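PDB 5B7H: LysR family transcriptional regulator from Vibrio vulnificus, which probably acts as a hydrogen peroxide-responsive, DNA-binding transcription regulator of the OxyR type, of which this chain is the regulatory domain. Local coordinates for residues M14-P24 with F42-D52. The protein carries 1 engineered substitution. Residues are numbered along the deposited sequence; the frame is centred on the assembly and turned at random.
Sequences MQGQLKLGCIP and FPQLNLLLRED
The carbonyl O of Gly-16 takes the backbone N of Asn-46 at 2.8 Å, with an N-H...O angle of 174°. The CA of Leu-45 adds a weaker CA-H...O contact to the same oxygen. The N-H...O bond belongs to a parallel ladder between strands 16-22 and 45-51, which starts with Gly-16 N to Gln-44 O. Helix 27-41 connects them, making a beta-alpha-beta unit of the periplasmic-binding-protein-like regulatory domain. Within the chain, strand 45-51 is one edge of the sheet. Gly-16, Leu-18, Leu-20 and Cys-22 each use both N and O across the ladder. The last bond, Asp-52 N to Cys-22 O, stretches to 3.3 Å.

Leu-18, Leu-20, Leu-45, Leu-47 and Leu-49 share one sheet face. Leu-18 and Leu-47 run side by side, and Leu-18 CB is 3.9 Å from Leu-47 CD1. Leu-18 also touches helix 205-217, and Leu-47 touches helix 27-41. At the start of the ladder, Met-14 CB lies 3.4 Å from Phe-42 CD1, and Met-14 CG rests near CD1 and CE1 of the ring. The bend of Met-14 at chi2 (-63°) brings SD above the ring face, and the bend at chi3 (-69°) turns CE toward CD2 of Leu-45. Met-14 SD lies 4.9 Å from the Phe-42 ring centroid, a distant Met-aromatic contact.

On the other face, the extended chain of Gln-17 lays its amide against CD1 of Leu-48. A water joins Gln-17 OE1 to Asn-46 ND2.

At the far end, Glu-51 OE2 is hydrogen-bonded to Ser-148 OG of the second subunit, and the backbone N of Glu-51 to Thr-147 OG1 of that subunit. Glu-51 OE1 lies 3.5 Å from Pro-24 CB. One water donates both to this OE1 (2.8 Å) and to Pro-24 O (2.9 Å).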
loop_
_atom_site.group_PDB
_atom_site.type_symbol
_atom_site.label_atom_id
_atom_site.label_comp_id
_atom_site.label_asym_id
_atom_site.label_seq_id
_atom_site.Cartn_x
_atom_site.Cartn_y
_atom_site.Cartn_z
ATOM N N MET A 14 -28.413 0.837 7.510
ATOM C CA MET A 14 -26.984 0.658 7.798
ATOM C C MET A 14 -26.687 -0.636 8.515
ATOM O O MET A 14 -25.752 -0.689 9.325
ATOM C CB MET A 14 -26.387 1.833 8.573
ATOM C CG MET A 14 -26.890 3.100 8.099
ATOM S SD MET A 14 -26.340 3.225 6.401
ATOM C CE MET A 14 -24.545 3.443 6.378
ATOM N N GLN A 15 -27.476 -1.667 8.273
ATOM C CA GLN A 15 -27.219 -2.979 8.821
ATOM C C GLN A 15 -26.803 -3.915 7.698
ATOM O O GLN A 15 -27.118 -3.705 6.523
ATOM C CB GLN A 15 -28.453 -3.520 9.548
ATOM C CG GLN A 15 -28.911 -2.620 10.672
ATOM C CD GLN A 15 -29.604 -3.385 11.782
ATOM O OE1 GLN A 15 -29.338 -4.573 12.005
ATOM N NE2 GLN A 15 -30.508 -2.709 12.482
ATOM N N GLY A 16 -26.079 -4.948 8.073
ATOM C CA GLY A 16 -25.792 -5.995 7.123
ATOM C C GLY A 16 -24.444 -5.778 6.467
ATOM O O GLY A 16 -23.565 -5.114 7.014
ATOM N N GLN A 17 -24.286 -6.270 5.258
ATOM C CA GLN A 17 -22.979 -6.307 4.624
ATOM C C GLN A 17 -22.958 -5.374 3.421
ATOM O O GLN A 17 -23.946 -5.260 2.692
ATOM C CB GLN A 17 -22.714 -7.718 4.208
ATOM C CG GLN A 17 -21.426 -7.974 3.547
ATOM C CD GLN A 17 -21.320 -9.436 3.210
ATOM O OE1 GLN A 17 -20.952 -10.252 4.066
ATOM N NE2 GLN A 17 -21.653 -9.786 1.962
ATOM N N LEU A 18 -21.826 -4.691 3.229
ATOM C CA LEU A 18 -21.609 -3.845 2.069
ATOM C C LEU A 18 -20.243 -4.194 1.494
ATOM O O LEU A 18 -19.288 -4.304 2.269
ATOM C CB LEU A 18 -21.638 -2.392 2.534
ATOM C CG LEU A 18 -21.905 -1.277 1.569
ATOM C CD1 LEU A 18 -23.285 -1.522 0.979
ATOM C CD2 LEU A 18 -21.862 0.026 2.358
ATOM N N LYS A 19 -20.159 -4.386 0.167
ATOM C CA LYS A 19 -18.902 -4.553 -0.551
ATOM C C LYS A 19 -18.465 -3.211 -1.123
ATOM O O LYS A 19 -19.107 -2.670 -2.021
ATOM C CB LYS A 19 -18.975 -5.642 -1.640
ATOM C CG LYS A 19 -19.302 -7.025 -1.038
ATOM C CD LYS A 19 -19.654 -8.037 -2.096
ATOM C CE LYS A 19 -19.336 -9.451 -1.670
ATOM N NZ LYS A 19 -19.678 -10.378 -2.783
ATOM N N LEU A 20 -17.341 -2.715 -0.655
ATOM C CA LEU A 20 -16.892 -1.370 -1.014
ATOM C C LEU A 20 -15.516 -1.464 -1.655
ATOM O O LEU A 20 -14.620 -2.100 -1.100
ATOM C CB LEU A 20 -16.846 -0.457 0.246
ATOM C CG LEU A 20 -16.419 0.987 -0.012
ATOM C CD1 LEU A 20 -17.157 1.897 1.042
ATOM C CD2 LEU A 20 -14.915 1.161 0.105
ATOM N N GLY A 21 -15.343 -0.807 -2.798
ATOM C CA GLY A 21 -14.075 -0.761 -3.498
ATOM C C GLY A 21 -13.449 0.612 -3.323
ATOM O O GLY A 21 -14.145 1.623 -3.256
ATOM N N CYS A 22 -12.130 0.649 -3.322
ATOM C CA CYS A 22 -11.435 1.911 -3.157
ATOM C C CYS A 22 -10.060 1.846 -3.810
ATOM O O CYS A 22 -9.452 0.774 -3.867
ATOM C CB CYS A 22 -11.303 2.172 -1.651
ATOM S SG CYS A 22 -10.675 3.837 -1.202
ATOM N N ILE A 23 -9.594 2.977 -4.338
ATOM C CA ILE A 23 -8.312 3.045 -5.061
ATOM C C ILE A 23 -7.096 3.048 -4.142
ATOM O O ILE A 23 -7.173 3.448 -2.962
ATOM C CB ILE A 23 -8.254 4.258 -6.011
ATOM C CG1 ILE A 23 -8.431 5.547 -5.237
ATOM C CG2 ILE A 23 -9.353 4.090 -7.106
ATOM C CD1 ILE A 23 -8.171 6.784 -6.142
ATOM N N PRO A 24 -5.934 2.631 -4.660
ATOM C CA PRO A 24 -4.760 2.492 -3.788
ATOM C C PRO A 24 -4.279 3.777 -3.123
ATOM O O PRO A 24 -3.644 3.666 -2.077
ATOM C CB PRO A 24 -3.683 1.934 -4.731
ATOM C CG PRO A 24 -4.465 1.223 -5.770
ATOM C CD PRO A 24 -5.688 2.083 -6.002
ATOM N N PHE A 42 -22.469 2.766 13.345
ATOM C CA PHE A 42 -23.275 1.780 12.632
ATOM C C PHE A 42 -22.680 0.412 12.914
ATOM O O PHE A 42 -22.100 -0.232 12.036
ATOM C CB PHE A 42 -23.301 2.077 11.129
ATOM C CG PHE A 42 -23.782 3.463 10.810
ATOM C CD1 PHE A 42 -25.110 3.801 11.017
ATOM C CD2 PHE A 42 -22.921 4.433 10.341
ATOM C CE1 PHE A 42 -25.572 5.091 10.752
ATOM C CE2 PHE A 42 -23.382 5.728 10.059
ATOM C CZ PHE A 42 -24.702 6.052 10.272
ATOM N N PRO A 43 -22.833 -0.079 14.138
ATOM C CA PRO A 43 -22.065 -1.248 14.565
ATOM C C PRO A 43 -22.495 -2.544 13.916
ATOM O O PRO A 43 -21.762 -3.538 14.053
ATOM C CB PRO A 43 -22.289 -1.278 16.087
ATOM C CG PRO A 43 -23.532 -0.481 16.298
ATOM C CD PRO A 43 -23.591 0.553 15.221
ATOM N N GLN A 44 -23.649 -2.579 13.236
ATOM C CA GLN A 44 -24.109 -3.763 12.515
ATOM C C GLN A 44 -23.777 -3.726 11.032
ATOM O O GLN A 44 -24.251 -4.586 10.281
ATOM C CB GLN A 44 -25.607 -3.997 12.701
ATOM C CG GLN A 44 -25.924 -4.786 13.960
ATOM C CD GLN A 44 -25.728 -3.941 15.165
ATOM O OE1 GLN A 44 -26.363 -2.892 15.292
ATOM N NE2 GLN A 44 -24.824 -4.354 16.053
ATOM N N LEU A 45 -22.982 -2.766 10.594
ATOM C CA LEU A 45 -22.544 -2.701 9.209
ATOM C C LEU A 45 -21.198 -3.391 9.060
ATOM O O LEU A 45 -20.220 -3.002 9.717
ATOM C CB LEU A 45 -22.420 -1.254 8.744
ATOM C CG LEU A 45 -22.136 -1.060 7.253
ATOM C CD1 LEU A 45 -23.214 -1.706 6.368
ATOM C CD2 LEU A 45 -22.051 0.414 6.992
ATOM N N ASN A 46 -21.151 -4.414 8.208
ATOM C CA ASN A 46 -19.926 -5.166 7.956
ATOM C C ASN A 46 -19.421 -4.722 6.597
ATOM O O ASN A 46 -20.144 -4.847 5.602
ATOM C CB ASN A 46 -20.196 -6.673 7.939
ATOM C CG ASN A 46 -20.417 -7.234 9.326
ATOM O OD1 ASN A 46 -20.369 -6.500 10.309
ATOM N ND2 ASN A 46 -20.638 -8.528 9.418
ATOM N N LEU A 47 -18.192 -4.197 6.543
ATOM C CA LEU A 47 -17.659 -3.619 5.324
ATOM C C LEU A 47 -16.614 -4.562 4.748
ATOM O O LEU A 47 -15.504 -4.649 5.278
ATOM C CB LEU A 47 -17.075 -2.239 5.649
ATOM C CG LEU A 47 -17.025 -1.105 4.664
ATOM C CD1 LEU A 47 -18.394 -0.848 4.042
ATOM C CD2 LEU A 47 -16.506 0.107 5.429
ATOM N N LEU A 48 -16.954 -5.268 3.663
ATOM C CA LEU A 48 -16.022 -6.092 2.902
ATOM C C LEU A 48 -15.348 -5.146 1.923
ATOM O O LEU A 48 -16.027 -4.313 1.310
ATOM C CB LEU A 48 -16.763 -7.208 2.148
ATOM C CG LEU A 48 -17.421 -8.200 3.108
ATOM C CD1 LEU A 48 -18.178 -9.200 2.281
ATOM C CD2 LEU A 48 -16.329 -8.979 3.845
ATOM N N LEU A 49 -14.039 -5.216 1.817
ATOM C CA LEU A 49 -13.261 -4.180 1.147
ATOM C C LEU A 49 -12.471 -4.761 -0.009
ATOM O O LEU A 49 -11.880 -5.850 0.116
ATOM C CB LEU A 49 -12.281 -3.468 2.116
ATOM C CG LEU A 49 -12.974 -2.726 3.254
ATOM C CD1 LEU A 49 -11.862 -2.189 4.163
ATOM C CD2 LEU A 49 -13.720 -1.553 2.669
ATOM N N ARG A 50 -12.405 -4.023 -1.117
ATOM C CA ARG A 50 -11.585 -4.370 -2.276
ATOM C C ARG A 50 -10.757 -3.177 -2.690
ATOM O O ARG A 50 -11.296 -2.071 -2.840
ATOM C CB ARG A 50 -12.531 -4.738 -3.433
ATOM C CG ARG A 50 -11.876 -4.757 -4.797
ATOM C CD ARG A 50 -11.095 -5.991 -5.042
ATOM N NE ARG A 50 -11.913 -7.155 -4.717
ATOM C CZ ARG A 50 -12.899 -7.659 -5.477
ATOM N NH1 ARG A 50 -13.219 -7.112 -6.671
ATOM N NH2 ARG A 50 -13.589 -8.721 -5.025
ATOM N N GLU A 51 -9.447 -3.355 -2.834
ATOM C CA GLU A 51 -8.568 -2.306 -3.313
ATOM C C GLU A 51 -8.153 -2.658 -4.736
ATOM O O GLU A 51 -7.674 -3.774 -5.004
ATOM C CB GLU A 51 -7.346 -2.174 -2.388
ATOM C CG GLU A 51 -6.398 -1.091 -2.871
ATOM C CD GLU A 51 -5.213 -0.856 -1.923
ATOM O OE1 GLU A 51 -4.087 -0.687 -2.466
ATOM O OE2 GLU A 51 -5.386 -0.873 -0.697
ATOM N N ASP A 52 -8.322 -1.703 -5.656
ATOM C CA ASP A 52 -8.001 -2.000 -7.058
ATOM C C ASP A 52 -7.937 -0.660 -7.783
ATOM O O ASP A 52 -8.315 0.375 -7.224
ATOM C CB ASP A 52 -9.009 -2.964 -7.731
ATOM C CG ASP A 52 -8.381 -3.865 -8.829
ATOM O OD1 ASP A 52 -8.988 -4.943 -9.102
ATOM O OD2 ASP A 52 -7.307 -3.503 -9.436
HETATM O O HOH W 1 -25.434 -0.563 12.151
HETATM O O HOH W 2 -20.201 -9.840 6.686
HETATM O O HOH W 3 -2.213 1.176 -1.472
#